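Local atomic coordinates of flavodoxin (Bacillus cereus, PDB entry 6GAQ), a protein that binds flavin mononucleotide and probably serves as a low-potential electron donor to a number of redox enzymes. Residues D34-E39 and A149-F154; Q43-M48 and E76-D81; G62-G67 and P72-D77. All coordinates share one frame; numbering follows the deposited sequence.

Contact 1 of 3, residues D34-E39 and A149-F154; sequences DAFDHE and AFAEKF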
loop_
_atom_site.group_PDB
_atom_site.type_symbol
_atom_site.label_atom_id
_atom_site.label_comp_id
_atom_site.label_asym_id
_atom_site.label_seq_id
_atom_site.Cartn_x
_atom_site.Cartn_y
_atom_site.Cartn_z
ATOM N N ASP A 34 6.499 -13.260 2.951
ATOM C CA ASP A 34 7.346 -14.345 2.466
ATOM C C ASP A 34 7.240 -15.569 3.366
ATOM O O ASP A 34 7.245 -16.705 2.880
ATOM C CB ASP A 34 8.801 -13.884 2.385
ATOM C CG ASP A 34 9.086 -13.040 1.162
ATOM O OD1 ASP A 34 8.289 -13.080 0.201
ATOM O OD2 ASP A 34 10.114 -12.332 1.166
ATOM N N ALA A 35 7.149 -15.353 4.682
ATOM C CA ALA A 35 7.163 -16.465 5.628
ATOM C C ALA A 35 5.974 -17.391 5.415
ATOM O O ALA A 35 6.103 -18.616 5.527
ATOM C CB ALA A 35 7.187 -15.932 7.059
ATOM N N PHE A 36 4.804 -16.827 5.131
ATOM C CA PHE A 36 3.734 -17.597 4.517
ATOM C C PHE A 36 4.106 -17.810 3.057
ATOM O O PHE A 36 4.431 -16.852 2.353
ATOM C CB PHE A 36 2.394 -16.871 4.630
ATOM C CG PHE A 36 2.109 -16.322 6.000
ATOM C CD1 PHE A 36 2.527 -15.048 6.353
ATOM C CD2 PHE A 36 1.419 -17.078 6.934
ATOM C CE1 PHE A 36 2.266 -14.542 7.612
ATOM C CE2 PHE A 36 1.156 -16.576 8.195
ATOM C CZ PHE A 36 1.580 -15.307 8.535
ATOM N N ASP A 37 4.076 -19.057 2.598
ATOM C CA ASP A 37 4.650 -19.354 1.289
ATOM C C ASP A 37 3.873 -18.702 0.148
ATOM O O ASP A 37 3.522 -19.363 -0.835
ATOM C CB ASP A 37 4.748 -20.867 1.093
ATOM C CG ASP A 37 5.777 -21.500 2.013
ATOM O OD1 ASP A 37 6.834 -20.875 2.246
ATOM O OD2 ASP A 37 5.526 -22.617 2.513
ATOM N N HIS A 38 3.633 -17.396 0.265
ATOM C CA HIS A 38 3.013 -16.592 -0.774
ATOM C C HIS A 38 4.065 -16.112 -1.771
ATOM O O HIS A 38 5.265 -16.080 -1.483
ATOM C CB HIS A 38 2.296 -15.381 -0.169
ATOM C CG HIS A 38 1.081 -15.726 0.637
ATOM N ND1 HIS A 38 0.197 -16.717 0.271
ATOM C CD2 HIS A 38 0.600 -15.200 1.789
ATOM C CE1 HIS A 38 -0.775 -16.789 1.162
ATOM N NE2 HIS A 38 -0.554 -15.881 2.095
ATOM N N GLU A 39 3.597 -15.725 -2.955
ATOM C CA GLU A 39 4.451 -15.180 -4.006
ATOM C C GLU A 39 4.314 -13.661 -3.979
ATOM O O GLU A 39 3.286 -13.118 -4.395
ATOM C CB GLU A 39 4.064 -15.752 -5.366
ATOM C CG GLU A 39 5.222 -16.354 -6.145
ATOM C CD GLU A 39 4.766 -17.056 -7.408
ATOM O OE1 GLU A 39 3.541 -17.227 -7.585
ATOM O OE2 GLU A 39 5.632 -17.436 -8.224
ATOM N N ALA A 149 -2.119 -10.002 9.523
ATOM C CA ALA A 149 -3.572 -9.987 9.382
ATOM C C ALA A 149 -3.984 -10.075 7.918
ATOM O O ALA A 149 -4.990 -10.712 7.584
ATOM C CB ALA A 149 -4.152 -8.730 10.029
ATOM N N PHE A 150 -3.217 -9.438 7.029
ATOM C CA PHE A 150 -3.478 -9.567 5.601
ATOM C C PHE A 150 -3.278 -11.004 5.138
ATOM O O PHE A 150 -4.055 -11.518 4.325
ATOM C CB PHE A 150 -2.574 -8.618 4.816
ATOM C CG PHE A 150 -2.919 -8.513 3.358
ATOM C CD1 PHE A 150 -3.935 -7.676 2.931
ATOM C CD2 PHE A 150 -2.218 -9.245 2.413
ATOM C CE1 PHE A 150 -4.253 -7.575 1.589
ATOM C CE2 PHE A 150 -2.530 -9.147 1.069
ATOM C CZ PHE A 150 -3.548 -8.311 0.657
ATOM N N ALA A 151 -2.240 -11.670 5.651
ATOM C CA ALA A 151 -2.012 -13.068 5.303
ATOM C C ALA A 151 -3.113 -13.966 5.850
ATOM O O ALA A 151 -3.442 -14.985 5.231
ATOM C CB ALA A 151 -0.648 -13.522 5.819
ATOM N N GLU A 152 -3.689 -13.611 7.001
ATOM C CA GLU A 152 -4.797 -14.390 7.542
ATOM C C GLU A 152 -6.027 -14.308 6.649
ATOM O O GLU A 152 -6.863 -15.219 6.661
ATOM C CB GLU A 152 -5.132 -13.918 8.957
ATOM C CG GLU A 152 -4.189 -14.447 10.025
ATOM C CD GLU A 152 -4.329 -13.714 11.344
ATOM O OE1 GLU A 152 -3.480 -13.925 12.236
ATOM O OE2 GLU A 152 -5.288 -12.926 11.490
ATOM N N LYS A 153 -6.155 -13.231 5.871
ATOM C CA LYS A 153 -7.229 -13.130 4.891
ATOM C C LYS A 153 -7.014 -14.047 3.694
ATOM O O LYS A 153 -7.921 -14.178 2.866
ATOM C CB LYS A 153 -7.366 -11.684 4.411
ATOM C CG LYS A 153 -7.563 -10.673 5.529
ATOM C CD LYS A 153 -8.922 -10.836 6.188
ATOM C CE LYS A 153 -8.970 -10.124 7.530
ATOM N NZ LYS A 153 -8.470 -8.726 7.435
ATOM N N PHE A 154 -5.848 -14.676 3.586
ATOM C CA PHE A 154 -5.544 -15.567 2.474
ATOM C C PHE A 154 -5.365 -16.998 2.958
ATOM O O PHE A 154 -4.730 -17.808 2.284
ATOM C CB PHE A 154 -4.283 -15.105 1.742
ATOM C CG PHE A 154 -4.489 -13.888 0.891
ATOM C CD1 PHE A 154 -4.683 -12.648 1.472
ATOM C CD2 PHE A 154 -4.489 -13.984 -0.490
ATOM C CE1 PHE A 154 -4.875 -11.527 0.694
ATOM C CE2 PHE A 154 -4.680 -12.864 -1.274
ATOM C CZ PHE A 154 -4.872 -11.634 -0.680
ATOM O OXT PHE A 154 -5.836 -17.369 4.033
#

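Contact 2 of 3, residues Q43-M48 and E76-D81; sequences QEMEGM and EDFHDD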
loop_
_atom_site.group_PDB
_atom_site.type_symbol
_atom_site.label_atom_id
_atom_site.label_comp_id
_atom_site.label_asym_id
_atom_site.label_seq_id
_atom_site.Cartn_x
_atom_site.Cartn_y
_atom_site.Cartn_z
ATOM N N GLN A 43 7.191 -3.747 -6.212
ATOM C CA GLN A 43 7.354 -2.841 -7.340
ATOM C C GLN A 43 7.072 -1.407 -6.917
ATOM O O GLN A 43 6.318 -1.157 -5.974
ATOM C CB GLN A 43 6.422 -3.212 -8.502
ATOM C CG GLN A 43 6.846 -4.436 -9.292
ATOM C CD GLN A 43 6.061 -4.593 -10.580
ATOM O OE1 GLN A 43 5.178 -3.791 -10.885
ATOM N NE2 GLN A 43 6.378 -5.632 -11.342
ATOM N N GLU A 44 7.690 -0.467 -7.628
ATOM C CA GLU A 44 7.315 0.933 -7.523
ATOM C C GLU A 44 6.117 1.211 -8.424
ATOM O O GLU A 44 5.981 0.631 -9.505
ATOM C CB GLU A 44 8.486 1.842 -7.907
ATOM C CG GLU A 44 9.838 1.388 -7.372
ATOM C CD GLU A 44 10.932 2.418 -7.594
ATOM O OE1 GLU A 44 10.601 3.592 -7.864
ATOM O OE2 GLU A 44 12.124 2.054 -7.501
ATOM N N MET A 45 5.237 2.103 -7.968
ATOM C CA MET A 45 3.999 2.359 -8.692
ATOM C C MET A 45 4.146 3.407 -9.786
ATOM O O MET A 45 3.267 3.508 -10.649
ATOM C CB MET A 45 2.894 2.790 -7.723
ATOM C CG MET A 45 3.185 4.067 -6.962
ATOM S SD MET A 45 1.721 4.696 -6.120
ATOM C CE MET A 45 1.058 3.185 -5.424
ATOM N N GLU A 46 5.220 4.189 -9.770
ATOM C CA GLU A 46 5.462 5.138 -10.845
ATOM C C GLU A 46 5.788 4.398 -12.137
ATOM O O GLU A 46 6.465 3.365 -12.134
ATOM C CB GLU A 46 6.601 6.090 -10.465
ATOM C CG GLU A 46 7.188 6.897 -11.620
ATOM C CD GLU A 46 8.228 6.127 -12.408
ATOM O OE1 GLU A 46 8.853 5.204 -11.842
ATOM O OE2 GLU A 46 8.392 6.423 -13.606
ATOM N N GLY A 47 5.288 4.930 -13.253
ATOM C CA GLY A 47 5.556 4.355 -14.559
ATOM C C GLY A 47 4.983 2.963 -14.719
ATOM O O GLY A 47 5.262 2.266 -15.698
ATOM N N MET A 48 4.171 2.561 -13.748
ATOM C CA MET A 48 3.596 1.227 -13.686
ATOM C C MET A 48 2.176 1.278 -14.234
ATOM O O MET A 48 1.307 1.940 -13.656
ATOM C CB MET A 48 3.606 0.712 -12.246
ATOM C CG MET A 48 2.850 -0.583 -12.021
ATOM S SD MET A 48 2.824 -1.034 -10.276
ATOM C CE MET A 48 2.055 -2.649 -10.354
ATOM N N GLU A 76 -0.307 10.160 -8.178
ATOM C CA GLU A 76 -1.582 10.600 -8.734
ATOM C C GLU A 76 -1.798 10.055 -10.139
ATOM O O GLU A 76 -2.935 9.745 -10.514
ATOM C CB GLU A 76 -1.662 12.128 -8.736
ATOM C CG GLU A 76 -2.985 12.674 -9.257
ATOM C CD GLU A 76 -3.083 14.181 -9.139
ATOM O OE1 GLU A 76 -2.220 14.784 -8.467
ATOM O OE2 GLU A 76 -4.024 14.764 -9.719
ATOM N N ASP A 77 -0.727 9.928 -10.926
ATOM C CA ASP A 77 -0.852 9.328 -12.249
ATOM C C ASP A 77 -1.285 7.871 -12.145
ATOM O O ASP A 77 -2.195 7.430 -12.855
ATOM C CB ASP A 77 0.468 9.448 -13.010
ATOM C CG ASP A 77 0.283 9.374 -14.514
ATOM O OD1 ASP A 77 -0.833 9.671 -14.990
ATOM O OD2 ASP A 77 1.251 9.020 -15.220
ATOM N N PHE A 78 -0.646 7.108 -11.253
ATOM C CA PHE A 78 -1.049 5.723 -11.038
ATOM C C PHE A 78 -2.441 5.632 -10.424
ATOM O O PHE A 78 -3.193 4.699 -10.730
ATOM C CB PHE A 78 -0.031 5.007 -10.148
ATOM C CG PHE A 78 -0.456 3.629 -9.724
ATOM C CD1 PHE A 78 -0.268 2.543 -10.563
ATOM C CD2 PHE A 78 -1.044 3.418 -8.487
ATOM C CE1 PHE A 78 -0.659 1.275 -10.178
ATOM C CE2 PHE A 78 -1.438 2.152 -8.096
ATOM C CZ PHE A 78 -1.244 1.079 -8.943
ATOM N N HIS A 79 -2.797 6.580 -9.554
ATOM C CA HIS A 79 -4.126 6.571 -8.952
ATOM C C HIS A 79 -5.198 6.860 -9.995
ATOM O O HIS A 79 -6.204 6.146 -10.080
ATOM C CB HIS A 79 -4.187 7.584 -7.808
ATOM C CG HIS A 79 -5.568 8.078 -7.508
ATOM N ND1 HIS A 79 -5.957 9.379 -7.736
ATOM C CD2 HIS A 79 -6.649 7.446 -6.994
ATOM C CE1 HIS A 79 -7.220 9.528 -7.377
ATOM N NE2 HIS A 79 -7.663 8.369 -6.924
ATOM N N ASP A 80 -4.999 7.905 -10.804
ATOM C CA ASP A 80 -5.900 8.149 -11.924
ATOM C C ASP A 80 -5.861 7.000 -12.925
ATOM O O ASP A 80 -6.872 6.707 -13.574
ATOM C CB ASP A 80 -5.542 9.466 -12.616
ATOM C CG ASP A 80 -5.915 10.683 -11.790
ATOM O OD1 ASP A 80 -6.583 10.519 -10.747
ATOM O OD2 ASP A 80 -5.540 11.806 -12.186
ATOM N N ASP A 81 -4.707 6.340 -13.057
ATOM C CA ASP A 81 -4.576 5.211 -13.973
ATOM C C ASP A 81 -5.483 4.050 -13.592
ATOM O O ASP A 81 -5.844 3.248 -14.461
ATOM C CB ASP A 81 -3.121 4.740 -14.012
ATOM C CG ASP A 81 -2.801 3.929 -15.248
ATOM O OD1 ASP A 81 -3.668 3.829 -16.140
ATOM O OD2 ASP A 81 -1.676 3.391 -15.327
#

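Contact 3 of 3, residues G62-G67 and P72-D77; sequences GSYTWG and PFEAED. With FMN (flavin mononucleotide), chain C.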
loop_
_atom_site.group_PDB
_atom_site.type_symbol
_atom_site.label_atom_id
_atom_site.label_comp_id
_atom_site.label_asym_id
_atom_site.label_seq_id
_atom_site.Cartn_x
_atom_site.Cartn_y
_atom_site.Cartn_z
ATOM N N GLY A 62 0.953 1.267 -1.395
ATOM C CA GLY A 62 1.600 2.073 -0.379
ATOM C C GLY A 62 2.103 3.389 -0.928
ATOM O O GLY A 62 2.661 3.433 -2.028
ATOM N N SER A 63 1.914 4.472 -0.181
ATOM C CA SER A 63 2.334 5.780 -0.660
ATOM C C SER A 63 2.497 6.726 0.518
ATOM O O SER A 63 1.755 6.651 1.502
ATOM C CB SER A 63 1.329 6.360 -1.661
ATOM O OG SER A 63 1.492 7.762 -1.792
ATOM N N TYR A 64 3.479 7.613 0.404
ATOM C CA TYR A 64 3.605 8.711 1.344
ATOM C C TYR A 64 2.650 9.835 0.954
ATOM O O TYR A 64 2.111 9.872 -0.155
ATOM C CB TYR A 64 5.046 9.222 1.394
ATOM C CG TYR A 64 5.544 9.857 0.111
ATOM C CD1 TYR A 64 5.883 9.079 -0.990
ATOM C CD2 TYR A 64 5.692 11.233 0.008
ATOM C CE1 TYR A 64 6.344 9.656 -2.160
ATOM C CE2 TYR A 64 6.152 11.817 -1.158
ATOM C CZ TYR A 64 6.478 11.026 -2.236
ATOM O OH TYR A 64 6.935 11.608 -3.396
ATOM N N THR A 65 2.430 10.751 1.890
ATOM C CA THR A 65 1.543 11.883 1.669
ATOM C C THR A 65 2.365 13.145 1.446
ATOM O O THR A 65 3.329 13.407 2.170
ATOM C CB THR A 65 0.594 12.078 2.854
ATOM O OG1 THR A 65 -0.145 10.871 3.082
ATOM C CG2 THR A 65 -0.384 13.204 2.569
ATOM N N TRP A 66 1.985 13.920 0.432
ATOM C CA TRP A 66 2.672 15.151 0.094
ATOM C C TRP A 66 1.829 16.351 0.533
ATOM O O TRP A 66 0.904 16.212 1.346
ATOM C CB TRP A 66 2.991 15.158 -1.404
ATOM C CG TRP A 66 4.214 15.960 -1.756
ATOM C CD1 TRP A 66 4.294 16.961 -2.679
ATOM C CD2 TRP A 66 5.527 15.829 -1.193
ATOM N NE1 TRP A 66 5.573 17.461 -2.727
ATOM C CE2 TRP A 66 6.349 16.784 -1.825
ATOM C CE3 TRP A 66 6.089 14.999 -0.216
ATOM C CZ2 TRP A 66 7.700 16.930 -1.512
ATOM C CZ3 TRP A 66 7.430 15.145 0.090
ATOM C CH2 TRP A 66 8.221 16.104 -0.556
ATOM N N GLY A 67 2.147 17.525 -0.010
ATOM C CA GLY A 67 1.559 18.779 0.425
ATOM C C GLY A 67 0.045 18.829 0.480
ATOM O O GLY A 67 -0.635 18.480 -0.489
ATOM N N PRO A 72 1.446 12.341 -3.800
ATOM C CA PRO A 72 2.635 12.854 -4.483
ATOM C C PRO A 72 2.448 12.811 -5.991
ATOM O O PRO A 72 1.619 12.067 -6.523
ATOM C CB PRO A 72 3.751 11.907 -4.025
ATOM C CG PRO A 72 3.048 10.677 -3.557
ATOM C CD PRO A 72 1.734 11.134 -3.008
ATOM N N PHE A 73 3.235 13.640 -6.680
ATOM C CA PHE A 73 3.154 13.736 -8.135
ATOM C C PHE A 73 3.284 12.377 -8.810
ATOM O O PHE A 73 2.687 12.145 -9.867
ATOM C CB PHE A 73 4.243 14.680 -8.645
ATOM C CG PHE A 73 5.486 14.679 -7.796
ATOM C CD1 PHE A 73 5.837 15.798 -7.063
ATOM C CD2 PHE A 73 6.300 13.557 -7.729
ATOM C CE1 PHE A 73 6.976 15.802 -6.278
ATOM C CE2 PHE A 73 7.441 13.554 -6.944
ATOM C CZ PHE A 73 7.778 14.679 -6.218
ATOM N N GLU A 74 4.050 11.466 -8.208
ATOM C CA GLU A 74 4.312 10.166 -8.814
ATOM C C GLU A 74 3.119 9.227 -8.695
ATOM O O GLU A 74 2.928 8.359 -9.554
ATOM C CB GLU A 74 5.538 9.540 -8.153
ATOM C CG GLU A 74 5.644 9.895 -6.674
ATOM C CD GLU A 74 7.001 9.582 -6.083
ATOM O OE1 GLU A 74 7.756 10.534 -5.793
ATOM O OE2 GLU A 74 7.311 8.385 -5.898
ATOM N N ALA A 75 2.319 9.376 -7.637
ATOM C CA ALA A 75 1.240 8.444 -7.341
ATOM C C ALA A 75 -0.107 8.867 -7.906
ATOM O O ALA A 75 -0.977 8.009 -8.090
ATOM C CB ALA A 75 1.105 8.254 -5.824
ATOM N N GLU A 76 -0.307 10.160 -8.178
ATOM C CA GLU A 76 -1.582 10.600 -8.734
ATOM C C GLU A 76 -1.798 10.055 -10.139
ATOM O O GLU A 76 -2.935 9.745 -10.514
ATOM C CB GLU A 76 -1.662 12.128 -8.736
ATOM C CG GLU A 76 -2.985 12.674 -9.257
ATOM C CD GLU A 76 -3.083 14.181 -9.139
ATOM O OE1 GLU A 76 -2.220 14.784 -8.467
ATOM O OE2 GLU A 76 -4.024 14.764 -9.719
ATOM N N ASP A 77 -0.727 9.928 -10.926
ATOM C CA ASP A 77 -0.852 9.328 -12.249
ATOM C C ASP A 77 -1.285 7.871 -12.145
ATOM O O ASP A 77 -2.195 7.430 -12.855
ATOM C CB ASP A 77 0.468 9.448 -13.010
ATOM C CG ASP A 77 0.283 9.374 -14.514
ATOM O OD1 ASP A 77 -0.833 9.671 -14.990
ATOM O OD2 ASP A 77 1.251 9.020 -15.220
HETATM N N1 FMN C . 2.717 13.858 5.781
HETATM C C2 FMN C . 1.362 13.719 6.006
HETATM O O2 FMN C . 0.948 12.792 6.698
HETATM N N3 FMN C . 0.470 14.617 5.455
HETATM C C4 FMN C . 0.928 15.659 4.675
HETATM O O4 FMN C . 0.132 16.458 4.184
HETATM C C4A FMN C . 2.292 15.802 4.447
HETATM N N5 FMN C . 2.753 16.843 3.669
HETATM C C5A FMN C . 4.105 16.985 3.444
HETATM C C6 FMN C . 4.565 18.036 2.658
HETATM C C7 FMN C . 5.927 18.187 2.426
HETATM C C7M FMN C . 6.418 19.322 1.578
HETATM C C8 FMN C . 6.829 17.285 2.980
HETATM C C8M FMN C . 8.300 17.442 2.733
HETATM C C9 FMN C . 6.367 16.233 3.765
HETATM C C9A FMN C . 5.005 16.080 3.998
HETATM N N10 FMN C . 4.544 15.030 4.770
HETATM C C10 FMN C . 3.188 14.897 5.003
HETATM C "C1'" FMN C . 5.509 14.058 5.391
HETATM C "C2'" FMN C . 5.860 12.854 4.523
HETATM O "O2'" FMN C . 4.694 12.140 4.179
HETATM C "C3'" FMN C . 6.806 11.963 5.324
HETATM O "O3'" FMN C . 8.078 12.571 5.385
HETATM C "C4'" FMN C . 6.939 10.546 4.771
HETATM O "O4'" FMN C . 7.453 9.711 5.785
HETATM C "C5'" FMN C . 7.856 10.461 3.555
HETATM O "O5'" FMN C . 7.865 9.121 3.112
HETATM P P FMN C . 8.929 8.586 2.026
HETATM O O1P FMN C . 10.259 8.392 2.710
HETATM O O2P FMN C . 8.458 7.265 1.468
HETATM O O3P FMN C . 9.079 9.591 0.909
#

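Contact 1 of 3, residues D34-E39 and A149-F154
The methyl group of Ala151 sits over one face of the Phe36 ring, a CH-pi contact in which CB lies 3.7 Å from the ring centroid and 18° off the normal. It is displaced toward the rim and lies 3.6 Å from both CD1 and CE1 of Phe36. The imidazole of His38 meets the other segment differently: the carbonyl oxygen of Ala151 stands at its edge, while the Phe154 ring presents an edge to its face, the centroids 5.9 Å apart and the planes inclined at 66°. NE2 of His38 also comes within 3.8 Å of Phe154 CB, from an oblique direction. Phe36 and His38, on either side of Asp37 in sequence, both point toward 149-154; in Phe36 CG lies anti to the carbonyl carbon (chi1 -47°), which carries its ring to the Ala151 methyl. No hydrogen bond spans the contact, which rests on rings and one small methyl. It joins the C-terminal ends of helices 21-35 and 137-152 in the alpha/beta flavodoxin fold, away from the flavin and calcium sites. His38 touches Ile11 of strand 11-16 and Phe154 touches Lys91 of strand 91-98, both inner strands of the parallel sheet.

Contact 2 of 3, residues Q43-M48 and E76-D81
Phe78 is the first residue of 76-81 to engage the loop, and its ring is met by two methionines, which a type II turn from Met45 to Met48, with Gly47 at positive phi, brings to it together. CB of Met45 lies over one face of the ring, 4.1 Å from the centroid and 15° off the normal. A chi1 of 61° sets Met45 CG between the backbone N and the carbonyl carbon and carries the chain over the ring, where SD makes an oblique Met-aromatic contact; a bend at chi3 then brings CE to 3.7 Å from Phe78 CD2. Met48 runs alongside Phe78 and points the same way, its chain extended, with SD 4.2 Å from Phe78 CE1 in a second oblique Met-aromatic contact. The carbonyl oxygen of Met48 lies in the ring plane at the edge, 3.5 Å from Phe78 CD1, an approach that suits the slightly positive rim of an aromatic ring. Three residues on, Asp81 brings OD2 to 3.7 Å from Met48 O; this same carboxylate oxygen accepts a hydrogen bond from Ala50 N, just past the loop. The contact thus packs helix 73-81 against the chain leaving strand 40-44, with strand 11-16 beside both methionines and Phe112 of helix 107-117 touching Met45 and Phe78.

Contact 3 of 3, residues G62-G67 and P72-D77
Tyr64 and Pro72 cross obliquely, the proline ring lying against one face of the phenol. Pro72 CG stands 3.9 Å from the Tyr64 ring centroid, over the face, in a CH-pi contact, and Pro72 CB approaches Tyr64 CZ to 3.4 Å. The opposite face of the phenol meets the FMN phosphate through O3P, so the ring is sandwiched between proline and cofactor. Its chi1 of 65° sets CG between the backbone N and the carbonyl carbon, and the hydroxyl thereby extends to Glu74. Tyr64 OH donates to Glu74 OE1 over 2.8 Å, reaching it from above the carboxylate, 69° out of its plane; ring and carboxylate stand nearly perpendicular, at 86°. The bond ties the phenol end to the first turn of helix 73-81. Trp66 turns one face to the dimethylbenzene side of the isoalloxazine, its CZ3 3.6 Å from FMN C8, while Phe73 directs an edge at a face of its five-membered ring, centroids 5.5 Å apart. Trp66 CB also packs on Pro72. The backbone contributes to the pocket as well: FMN O2' donates to Thr65 O over 2.7 Å. Separately, Ser63 OG donates to Tyr64 O, the oxygen that also faces Pro72 CD, and so holds the strand end to the loop. An aromatic side chain covering the flavin ring is a familiar feature of flavodoxins. The loop leads from strand 58-63 into helix 73-81, the first half of the crossover to strand 91-98; helix 107-117 packs on Ser63 and Ala75, and strand 11-16 touches Ser63 and Glu74.

How the contacts relate
From the N terminus the chain passes through helix 21-35 to the 34-39 end of contact 1, which is completed only at 149-154 and so encloses the other two, joining the ends of helices 21-35 and 137-152. Strand 40-44 follows, and 43-48 opens contact 2. After strand 58-63 a short loop leads from 62-67 to the start of helix 73-81, closing contact 3; the next turns, from the shared Glu76 and Asp77, close contact 2 around it. Both fasten this helix to the chain ends of strands 40-44 and 58-63, touching through Met45 SD and Ala75 CB, 3.6 Å apart. Contact 3 borders the flavin, the Met45 side chain lies about 10 Å from FMN, and contact 1 is across the chain's centre.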